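Long-range contact in CRISPR-associated endoribonuclease Cse3 (PDB 2Y8Y), which cleaves CRISPR repeat RNA as an endoribonuclease of the Cas6/Cse3/CasE family and keeps hold of the processed crRNA: residues R132-G144 / R183-L196. Sequence-based numbering, arbitrary orientation.
With nucleotides of chain B.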
ATOM      1  N   ARG A 132      -3.904  11.683 -11.082  1.00 10.13           N
ATOM      2  CA  ARG A 132      -3.044  11.317 -12.200  1.00 10.00           C
ATOM      3  C   ARG A 132      -2.581   9.859 -12.096  1.00  9.09           C
ATOM      4  O   ARG A 132      -2.590   9.133 -13.087  1.00 10.48           O
ATOM      5  CB  ARG A 132      -1.830  12.257 -12.271  1.00 12.31           C
ATOM      6  CG  ARG A 132      -0.946  12.020 -13.476  1.00 14.43           C
ATOM      7  CD  ARG A 132       0.276  12.941 -13.500  1.00 16.10           C
ATOM      8  NE  ARG A 132       1.151  12.741 -12.345  1.00 16.60           N
ATOM      9  CZ  ARG A 132       1.943  11.685 -12.177  1.00 18.09           C
ATOM     10  NH1 ARG A 132       1.987  10.720 -13.087  1.00 18.75           N
ATOM     11  NH2 ARG A 132       2.702  11.594 -11.096  1.00 18.56           N
ATOM     12  N   ARG A 133      -2.158   9.442 -10.908  1.00  8.76           N
ATOM     13  CA  ARG A 133      -1.715   8.065 -10.722  1.00 10.14           C
ATOM     14  C   ARG A 133      -2.841   7.092 -11.030  1.00  9.70           C
ATOM     15  O   ARG A 133      -2.621   6.062 -11.687  1.00  9.65           O
ATOM     16  CB  ARG A 133      -1.229   7.801  -9.288  1.00  9.54           C
ATOM     17  CG  ARG A 133       0.044   8.557  -8.848  1.00 11.11           C
ATOM     18  CD  ARG A 133       1.250   8.308  -9.741  1.00 15.02           C
ATOM     19  NE  ARG A 133       1.648   6.904  -9.829  1.00 15.81           N
ATOM     20  CZ  ARG A 133       2.888   6.464  -9.586  1.00 16.54           C
ATOM     21  NH1 ARG A 133       3.837   7.302  -9.190  1.00 19.28           N
ATOM     22  NH2 ARG A 133       3.163   5.180  -9.703  1.00 21.87           N
ATOM     23  N   LEU A 134      -4.038   7.387 -10.544  1.00  8.09           N
ATOM     24  CA  LEU A 134      -5.158   6.463 -10.764  1.00 10.14           C
ATOM     25  C   LEU A 134      -5.467   6.406 -12.252  1.00  9.45           C
ATOM     26  O   LEU A 134      -5.651   5.335 -12.821  1.00  9.69           O
ATOM     27  CB  LEU A 134      -6.393   6.905  -9.966  1.00 10.16           C
ATOM     28  CG  LEU A 134      -6.286   6.670  -8.460  1.00 10.34           C
ATOM     29  CD1 LEU A 134      -7.525   7.195  -7.762  1.00 14.80           C
ATOM     30  CD2 LEU A 134      -6.075   5.194  -8.150  1.00  9.16           C
ATOM     31  N   GLU A 135      -5.508   7.562 -12.903  1.00 10.44           N
ATOM     32  CA  GLU A 135      -5.874   7.596 -14.308  1.00 10.37           C
ATOM     33  C   GLU A 135      -4.840   6.871 -15.168  1.00 10.50           C
ATOM     34  O   GLU A 135      -5.194   6.063 -16.040  1.00 11.26           O
ATOM     35  CB  GLU A 135      -6.097   9.041 -14.764  1.00 13.00           C
ATOM     36  CG  GLU A 135      -7.363   9.620 -14.188  1.00 22.79           C
ATOM     37  CD  GLU A 135      -7.376  11.131 -14.193  1.00 31.94           C
ATOM     38  OE1 GLU A 135      -6.437  11.732 -14.760  1.00 27.97           O
ATOM     39  OE2 GLU A 135      -8.325  11.713 -13.624  1.00 29.49           O
ATOM     40  N   GLU A 136      -3.555   7.122 -14.926  1.00  9.67           N
ATOM     41  CA  GLU A 136      -2.554   6.436 -15.733  1.00 11.82           C
ATOM     42  C   GLU A 136      -2.559   4.941 -15.425  1.00 11.18           C
ATOM     43  O   GLU A 136      -2.140   4.129 -16.260  1.00 14.05           O
ATOM     44  CB  GLU A 136      -1.160   7.033 -15.526  1.00 13.58           C
ATOM     45  CG  GLU A 136      -0.572   6.815 -14.167  1.00 19.72           C
ATOM     46  CD  GLU A 136       0.820   7.413 -14.037  1.00 20.97           C
ATOM     47  OE1 GLU A 136       1.260   8.121 -14.974  1.00 22.98           O
ATOM     48  OE2 GLU A 136       1.472   7.155 -13.000  1.00 16.15           O
ATOM     49  N   GLY A 137      -3.078   4.583 -14.251  1.00  9.59           N
ATOM     50  CA  GLY A 137      -3.163   3.201 -13.819  1.00 11.58           C
ATOM     51  C   GLY A 137      -4.461   2.469 -14.105  1.00  9.85           C
ATOM     52  O   GLY A 137      -4.651   1.371 -13.585  1.00 10.66           O
ATOM     53  N   GLY A 138      -5.351   3.053 -14.904  1.00  9.85           N
ATOM     54  CA  GLY A 138      -6.550   2.338 -15.332  1.00 11.34           C
ATOM     55  C   GLY A 138      -7.789   2.539 -14.477  1.00 10.31           C
ATOM     56  O   GLY A 138      -8.785   1.846 -14.671  1.00 10.13           O
ATOM     57  N   PHE A 139      -7.727   3.476 -13.539  1.00 10.80           N
ATOM     58  CA  PHE A 139      -8.862   3.836 -12.695  1.00 10.30           C
ATOM     59  C   PHE A 139      -9.225   5.305 -12.922  1.00 11.34           C
ATOM     60  O   PHE A 139      -8.552   6.012 -13.672  1.00 14.68           O
ATOM     61  CB  PHE A 139      -8.479   3.680 -11.219  1.00 10.00           C
ATOM     62  CG  PHE A 139      -8.231   2.246 -10.758  1.00  8.29           C
ATOM     63  CD1 PHE A 139      -9.295   1.391 -10.523  1.00  9.02           C
ATOM     64  CD2 PHE A 139      -6.943   1.804 -10.479  1.00  8.94           C
ATOM     65  CE1 PHE A 139      -9.080   0.107 -10.053  1.00  9.64           C
ATOM     66  CE2 PHE A 139      -6.726   0.518  -9.997  1.00 10.36           C
ATOM     67  CZ  PHE A 139      -7.798  -0.318  -9.784  1.00 10.26           C
ATOM     68  N   ARG A 140     -10.257   5.785 -12.247  1.00  8.88           N
ATOM     69  CA  ARG A 140     -10.548   7.222 -12.229  1.00 10.43           C
ATOM     70  C   ARG A 140     -11.321   7.528 -10.959  1.00 12.37           C
ATOM     71  O   ARG A 140     -12.246   6.806 -10.621  1.00 12.04           O
ATOM     72  CB  ARG A 140     -11.370   7.641 -13.460  1.00 11.81           C
ATOM     73  CG  ARG A 140     -11.494   9.161 -13.645  1.00 14.53           C
ATOM     74  CD  ARG A 140     -12.248   9.539 -14.926  1.00 20.91           C
ATOM     75  NE  ARG A 140     -11.693   8.901 -16.121  1.00 20.48           N
ATOM     76  CZ  ARG A 140     -12.389   8.110 -16.931  1.00 17.55           C
ATOM     77  NH1 ARG A 140     -13.664   7.867 -16.667  1.00 22.64           N
ATOM     78  NH2 ARG A 140     -11.814   7.563 -17.993  1.00 17.68           N
ATOM     79  N   LEU A 141     -10.971   8.600 -10.251  1.00 13.06           N
ATOM     80  CA  LEU A 141     -11.805   8.996  -9.114  1.00 15.68           C
ATOM     81  C   LEU A 141     -13.237   9.288  -9.549  1.00 16.61           C
ATOM     82  O   LEU A 141     -13.476   9.819 -10.641  1.00 20.45           O
ATOM     83  CB  LEU A 141     -11.256  10.252  -8.449  1.00 20.10           C
ATOM     84  CG  LEU A 141     -10.098  10.148  -7.485  1.00 19.72           C
ATOM     85  CD1 LEU A 141      -9.833  11.536  -6.890  1.00 16.02           C
ATOM     86  CD2 LEU A 141     -10.418   9.136  -6.402  1.00 17.21           C
ATOM     87  N   LEU A 142     -14.199   8.967  -8.694  1.00 17.03           N
ATOM     88  CA  LEU A 142     -15.579   9.367  -8.939  1.00 17.40           C
ATOM     89  C   LEU A 142     -15.731  10.831  -8.547  1.00 18.28           C
ATOM     90  O   LEU A 142     -14.976  11.329  -7.717  1.00 20.31           O
ATOM     91  CB  LEU A 142     -16.549   8.522  -8.113  1.00 24.63           C
ATOM     92  CG  LEU A 142     -16.672   7.047  -8.494  1.00 27.04           C
ATOM     93  CD1 LEU A 142     -17.877   6.414  -7.819  1.00 30.63           C
ATOM     94  CD2 LEU A 142     -16.771   6.905  -9.998  1.00 31.40           C
ATOM     95  N   GLU A 143     -16.699  11.522  -9.131  1.00 22.87           N
ATOM     96  CA  GLU A 143     -16.899  12.919  -8.762  1.00 36.19           C
ATOM     97  C   GLU A 143     -18.234  13.200  -8.084  1.00 43.60           C
ATOM     98  O   GLU A 143     -19.105  12.335  -8.002  1.00 47.72           O
ATOM     99  CB  GLU A 143     -16.690  13.846  -9.965  1.00 48.04           C
ATOM    100  CG  GLU A 143     -15.232  14.231 -10.174  1.00 57.68           C
ATOM    101  CD  GLU A 143     -15.027  15.171 -11.345  1.00 66.54           C
ATOM    102  OE1 GLU A 143     -16.031  15.699 -11.870  1.00 67.75           O
ATOM    103  OE2 GLU A 143     -13.859  15.382 -11.742  1.00 69.03           O
ATOM    104  N   GLY A 144     -18.363  14.422  -7.579  1.00 49.62           N
ATOM    105  CA  GLY A 144     -19.600  14.904  -6.994  1.00 50.11           C
ATOM    106  C   GLY A 144     -19.763  16.372  -7.328  1.00 55.42           C
ATOM    107  O   GLY A 144     -18.870  16.976  -7.923  1.00 54.51           O
ATOM    108  N   ARG A 183     -13.818   6.993  -3.486  1.00 12.13           N
ATOM    109  CA  ARG A 183     -14.503   6.092  -4.411  1.00 12.81           C
ATOM    110  C   ARG A 183     -13.956   6.322  -5.809  1.00 12.38           C
ATOM    111  O   ARG A 183     -13.701   7.452  -6.232  1.00 13.10           O
ATOM    112  CB  ARG A 183     -16.020   6.317  -4.375  1.00 14.16           C
ATOM    113  CG  ARG A 183     -16.659   5.952  -3.056  1.00 19.78           C
ATOM    114  CD  ARG A 183     -18.165   6.182  -3.077  1.00 32.31           C
ATOM    115  NE  ARG A 183     -18.874   5.265  -3.974  1.00 42.23           N
ATOM    116  CZ  ARG A 183     -19.635   5.654  -4.994  1.00 56.92           C
ATOM    117  NH1 ARG A 183     -19.784   6.944  -5.258  1.00 63.58           N
ATOM    118  NH2 ARG A 183     -20.246   4.754  -5.750  1.00 58.49           N
ATOM    119  N   LEU A 184     -13.758   5.228  -6.521  1.00 10.46           N
ATOM    120  CA  LEU A 184     -13.222   5.287  -7.869  1.00 10.88           C
ATOM    121  C   LEU A 184     -13.983   4.353  -8.797  1.00 11.42           C
ATOM    122  O   LEU A 184     -14.855   3.589  -8.366  1.00 11.44           O
ATOM    123  CB  LEU A 184     -11.719   4.992  -7.878  1.00 11.07           C
ATOM    124  CG  LEU A 184     -11.239   3.661  -7.282  1.00  9.70           C
ATOM    125  CD1 LEU A 184     -11.695   2.473  -8.125  1.00 12.20           C
ATOM    126  CD2 LEU A 184      -9.723   3.652  -7.155  1.00 12.04           C
ATOM    127  N   GLU A 185     -13.674   4.437 -10.084  1.00  9.70           N
ATOM    128  CA  GLU A 185     -14.194   3.469 -11.041  1.00 10.37           C
ATOM    129  C   GLU A 185     -13.059   2.848 -11.839  1.00 10.62           C
ATOM    130  O   GLU A 185     -12.003   3.467 -12.040  1.00 11.08           O
ATOM    131  CB  GLU A 185     -15.235   4.096 -11.971  1.00 14.49           C
ATOM    132  CG  GLU A 185     -14.713   5.229 -12.825  1.00 13.99           C
ATOM    133  CD  GLU A 185     -15.743   5.709 -13.837  1.00 30.36           C
ATOM    134  OE1 GLU A 185     -16.606   4.904 -14.244  1.00 29.70           O
ATOM    135  OE2 GLU A 185     -15.678   6.888 -14.233  1.00 33.62           O
ATOM    136  N   VAL A 186     -13.288   1.622 -12.293  1.00  9.23           N
ATOM    137  CA  VAL A 186     -12.378   0.927 -13.191  1.00  8.50           C
ATOM    138  C   VAL A 186     -12.587   1.458 -14.604  1.00  8.40           C
ATOM    139  O   VAL A 186     -13.717   1.526 -15.095  1.00 11.34           O
ATOM    140  CB  VAL A 186     -12.676  -0.575 -13.179  1.00  9.39           C
ATOM    141  CG1 VAL A 186     -11.795  -1.322 -14.193  1.00 10.28           C
ATOM    142  CG2 VAL A 186     -12.500  -1.115 -11.783  1.00 11.80           C
ATOM    143  N   VAL A 187     -11.498   1.858 -15.252  1.00  9.53           N
ATOM    144  CA  VAL A 187     -11.577   2.346 -16.623  1.00 11.83           C
ATOM    145  C   VAL A 187     -11.056   1.287 -17.585  1.00 12.66           C
ATOM    146  O   VAL A 187     -11.736   0.908 -18.546  1.00 13.66           O
ATOM    147  CB  VAL A 187     -10.797   3.679 -16.755  1.00 10.15           C
ATOM    148  CG1 VAL A 187     -10.783   4.163 -18.205  1.00 12.39           C
ATOM    149  CG2 VAL A 187     -11.426   4.721 -15.871  1.00 11.92           C
ATOM    150  N   ASP A 188      -9.863   0.779 -17.292  1.00 11.50           N
ATOM    151  CA  ASP A 188      -9.200  -0.233 -18.099  1.00 11.88           C
ATOM    152  C   ASP A 188      -8.821  -1.383 -17.165  1.00 13.60           C
ATOM    153  O   ASP A 188      -7.868  -1.268 -16.402  1.00 11.61           O
ATOM    154  CB  ASP A 188      -7.950   0.390 -18.732  1.00 13.19           C
ATOM    155  CG  ASP A 188      -7.111  -0.605 -19.520  1.00 18.91           C
ATOM    156  OD1 ASP A 188      -7.355  -1.820 -19.434  1.00 20.18           O
ATOM    157  OD2 ASP A 188      -6.185  -0.150 -20.223  1.00 33.89           O
ATOM    158  N   PRO A 189      -9.574  -2.489 -17.203  1.00 12.01           N
ATOM    159  CA  PRO A 189      -9.294  -3.584 -16.264  1.00 11.97           C
ATOM    160  C   PRO A 189      -7.865  -4.116 -16.328  1.00 12.00           C
ATOM    161  O   PRO A 189      -7.311  -4.463 -15.282  1.00 14.34           O
ATOM    162  CB  PRO A 189     -10.293  -4.667 -16.680  1.00 14.87           C
ATOM    163  CG  PRO A 189     -11.435  -3.883 -17.228  1.00 17.34           C
ATOM    164  CD  PRO A 189     -10.826  -2.713 -17.951  1.00 13.86           C
ATOM    165  N   GLU A 190      -7.276  -4.184 -17.519  1.00 13.38           N
ATOM    166  CA  GLU A 190      -5.907  -4.683 -17.646  1.00 16.93           C
ATOM    167  C   GLU A 190      -4.923  -3.799 -16.873  1.00 14.34           C
ATOM    168  O   GLU A 190      -4.129  -4.288 -16.065  1.00 14.78           O
ATOM    169  CB  GLU A 190      -5.517  -4.791 -19.127  1.00 20.89           C
ATOM    170  CG  GLU A 190      -4.118  -5.310 -19.386  1.00 30.73           C
ATOM    171  CD  GLU A 190      -3.902  -5.669 -20.845  1.00 38.75           C
ATOM    172  OE1 GLU A 190      -4.866  -6.134 -21.492  1.00 44.02           O
ATOM    173  OE2 GLU A 190      -2.775  -5.480 -21.344  1.00 38.69           O
ATOM    174  N   ARG A 191      -4.980  -2.494 -17.098  1.00 12.66           N
ATOM    175  CA  ARG A 191      -4.081  -1.599 -16.385  1.00 10.65           C
ATOM    176  C   ARG A 191      -4.423  -1.557 -14.901  1.00 10.93           C
ATOM    177  O   ARG A 191      -3.529  -1.479 -14.052  1.00 11.37           O
ATOM    178  CB  ARG A 191      -4.149  -0.179 -16.944  1.00 12.77           C
ATOM    179  CG  ARG A 191      -3.359   0.056 -18.234  1.00 19.14           C
ATOM    180  CD  ARG A 191      -3.378   1.548 -18.621  1.00 20.96           C
ATOM    181  NE  ARG A 191      -4.720   1.991 -18.994  1.00 26.52           N
ATOM    182  CZ  ARG A 191      -5.164   3.243 -18.904  1.00 32.80           C
ATOM    183  NH1 ARG A 191      -4.379   4.208 -18.440  1.00 26.69           N
ATOM    184  NH2 ARG A 191      -6.406   3.531 -19.269  1.00 34.94           N
ATOM    185  N   ALA A 192      -5.715  -1.588 -14.586  1.00  9.96           N
ATOM    186  CA  ALA A 192      -6.157  -1.484 -13.194  1.00  9.44           C
ATOM    187  C   ALA A 192      -5.630  -2.652 -12.371  1.00 10.17           C
ATOM    188  O   ALA A 192      -5.169  -2.472 -11.241  1.00  9.84           O
ATOM    189  CB  ALA A 192      -7.681  -1.407 -13.124  1.00  9.68           C
ATOM    190  N   LEU A 193      -5.696  -3.854 -12.934  1.00 11.03           N
ATOM    191  CA  LEU A 193      -5.165  -5.021 -12.235  1.00 12.39           C
ATOM    192  C   LEU A 193      -3.657  -4.882 -12.005  1.00 11.40           C
ATOM    193  O   LEU A 193      -3.146  -5.138 -10.905  1.00 12.95           O
ATOM    194  CB  LEU A 193      -5.470  -6.295 -13.017  1.00 13.19           C
ATOM    195  CG  LEU A 193      -4.930  -7.562 -12.355  1.00 16.86           C
ATOM    196  CD1 LEU A 193      -5.540  -7.765 -10.982  1.00 24.09           C
ATOM    197  CD2 LEU A 193      -5.218  -8.738 -13.264  1.00 25.41           C
ATOM    198  N   ALA A 194      -2.944  -4.441 -13.037  1.00 11.45           N
ATOM    199  CA  ALA A 194      -1.501  -4.232 -12.898  1.00 10.24           C
ATOM    200  C   ALA A 194      -1.198  -3.214 -11.804  1.00 10.48           C
ATOM    201  O   ALA A 194      -0.252  -3.380 -11.026  1.00 12.48           O
ATOM    202  CB  ALA A 194      -0.890  -3.803 -14.218  1.00 12.97           C
ATOM    203  N   THR A 195      -2.004  -2.156 -11.736  1.00  9.38           N
ATOM    204  CA  THR A 195      -1.838  -1.153 -10.690  1.00  9.91           C
ATOM    205  C   THR A 195      -2.020  -1.757  -9.290  1.00 10.29           C
ATOM    206  O   THR A 195      -1.221  -1.480  -8.384  1.00 11.27           O
ATOM    207  CB  THR A 195      -2.816   0.009 -10.909  1.00 10.33           C
ATOM    208  OG1 THR A 195      -2.518   0.621 -12.165  1.00 11.35           O
ATOM    209  CG2 THR A 195      -2.716   1.048  -9.793  1.00 10.60           C
ATOM    210  N   LEU A 196      -3.051  -2.578  -9.098  1.00 11.37           N
ATOM    211  CA  LEU A 196      -3.237  -3.220  -7.793  1.00 10.30           C
ATOM    212  C   LEU A 196      -2.052  -4.103  -7.426  1.00 10.62           C
ATOM    213  O   LEU A 196      -1.638  -4.148  -6.280  1.00 10.44           O
ATOM    214  CB  LEU A 196      -4.523  -4.048  -7.760  1.00 12.39           C
ATOM    215  CG  LEU A 196      -5.848  -3.322  -7.926  1.00 10.31           C
ATOM    216  CD1 LEU A 196      -6.967  -4.340  -7.840  1.00 13.38           C
ATOM    217  CD2 LEU A 196      -6.040  -2.281  -6.824  1.00 11.74           C
TER
ATOM    218  P     G B  14       4.998   8.814 -12.504  1.00 12.73           P
ATOM    219  OP1   G B  14       3.570   8.580 -12.217  1.00 12.52           O
ATOM    220  OP2   G B  14       5.805   9.571 -11.516  1.00 14.14           O
ATOM    221  O5'   G B  14       5.732   7.453 -12.836  1.00 12.35           O
ATOM    222  C5'   G B  14       5.193   6.567 -13.806  1.00 13.88           C
ATOM    223  C4'   G B  14       6.168   5.482 -14.159  1.00 13.74           C
ATOM    224  O4'   G B  14       7.364   6.050 -14.759  1.00 12.38           O
ATOM    225  C3'   G B  14       6.715   4.680 -13.003  1.00 12.07           C
ATOM    226  O3'   G B  14       5.793   3.739 -12.501  1.00 12.47           O
ATOM    227  C2'   G B  14       7.951   4.059 -13.625  1.00 13.95           C
ATOM    228  O2'   G B  14       7.591   3.022 -14.532  1.00 14.09           O
ATOM    229  C1'   G B  14       8.480   5.251 -14.424  1.00 13.62           C
ATOM    230  N9    G B  14       9.396   6.050 -13.598  1.00 12.97           N
ATOM    231  C8    G B  14       9.146   7.206 -12.888  1.00 12.61           C
ATOM    232  N7    G B  14      10.186   7.586 -12.196  1.00 13.12           N
ATOM    233  C5    G B  14      11.149   6.611 -12.428  1.00 13.57           C
ATOM    234  C6    G B  14      12.475   6.477 -11.936  1.00 15.50           C
ATOM    235  O6    G B  14      13.090   7.220 -11.163  1.00 16.45           O
ATOM    236  N1    G B  14      13.091   5.328 -12.422  1.00 15.87           N
ATOM    237  C2    G B  14      12.504   4.420 -13.281  1.00 14.23           C
ATOM    238  N2    G B  14      13.253   3.371 -13.651  1.00 16.96           N
ATOM    239  N3    G B  14      11.272   4.538 -13.754  1.00 13.76           N
ATOM    240  C4    G B  14      10.663   5.647 -13.283  1.00 13.29           C
ATOM    241  P     G B  15       5.818   3.331 -10.948  1.00 13.21           P
ATOM    242  OP1   G B  15       4.676   2.405 -10.736  1.00 14.04           O
ATOM    243  OP2   G B  15       5.880   4.571 -10.142  1.00 14.19           O
ATOM    244  O5'   G B  15       7.190   2.548 -10.795  1.00 14.56           O
ATOM    245  C5'   G B  15       7.364   1.279 -11.394  1.00 15.52           C
ATOM    246  C4'   G B  15       8.771   0.777 -11.224  1.00 16.59           C
ATOM    247  O4'   G B  15       9.723   1.727 -11.776  1.00 15.51           O
ATOM    248  C3'   G B  15       9.261   0.607  -9.805  1.00 13.68           C
ATOM    249  O3'   G B  15       8.695  -0.507  -9.146  1.00 13.50           O
ATOM    250  C2'   G B  15      10.757   0.493 -10.035  1.00 16.30           C
ATOM    251  O2'   G B  15      11.074  -0.747 -10.645  1.00 16.66           O
ATOM    252  C1'   G B  15      10.953   1.603 -11.074  1.00 15.52           C
ATOM    253  N9    G B  15      11.255   2.879 -10.405  1.00 14.90           N
ATOM    254  C8    G B  15      10.434   3.948 -10.137  1.00 15.39           C
ATOM    255  N7    G B  15      11.038   4.876  -9.441  1.00 17.12           N
ATOM    256  C5    G B  15      12.307   4.372  -9.215  1.00 14.64           C
ATOM    257  C6    G B  15      13.406   4.925  -8.515  1.00 16.62           C
ATOM    258  O6    G B  15      13.474   6.007  -7.939  1.00 18.26           O
ATOM    259  N1    G B  15      14.510   4.071  -8.525  1.00 17.51           N
ATOM    260  C2    G B  15      14.544   2.836  -9.121  1.00 14.73           C
ATOM    261  N2    G B  15      15.700   2.157  -9.020  1.00 18.30           N
ATOM    262  N3    G B  15      13.534   2.313  -9.787  1.00 16.99           N
ATOM    263  C4    G B  15      12.451   3.134  -9.784  1.00 15.11           C
TER
HETATM  264  O   HOH W   1     -15.197   9.355 -12.599  1.00 33.35           O
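Gly138 O is gripped by two backbone amides where strand 183-186 turns into helix 189-198: Val187 N at 2.8 Å and Asp188 N at 3.0 Å, both from the same face of the carbonyl plane. Gly138, the C' residue of the Schellman motif ending helix 123-136, has the positive phi that glycine readily adopts, and lacking a side chain it lets Arg191 CB approach Gly138 CA to 3.8 Å. The Arg191 guanidinium lies with its face centred over Gly138 CA. Arg191 NE donates to Asp188 OD2 (2.9 Å) in a salt bridge, while Arg191 NH1 bonds weakly to Glu136 O at the helix C-terminus, where a positive charge probably suits the helix dipole. Asp188 OD1 caps helix 189-198 through weak bonds from Glu190 N and Arg191 N. With CG beside the backbone N (chi1 -67°), Phe139 offers one ring face to Ala192 CB, whose bare methyl makes a CH-pi contact 3.7 Å from the ring centroid. Leu184 CD1 meets Phe139 CD1 at 3.6 Å, and Leu211 adds to this core. Arg140 and Glu185 pair through antiparallel backbone bonds, and their side chains run alongside in a weak salt bridge with planes 88° apart. On the RNA side, Arg132 NH1 donates to G14 OP1 of chain B (2.8 Å) and Arg133 NH2 to G15 OP2 of chain B. Backbone bonds, the Arg191 clamp and apolar packing thus join the phosphate-binding helix end to strand 173-186 and helix 189-198.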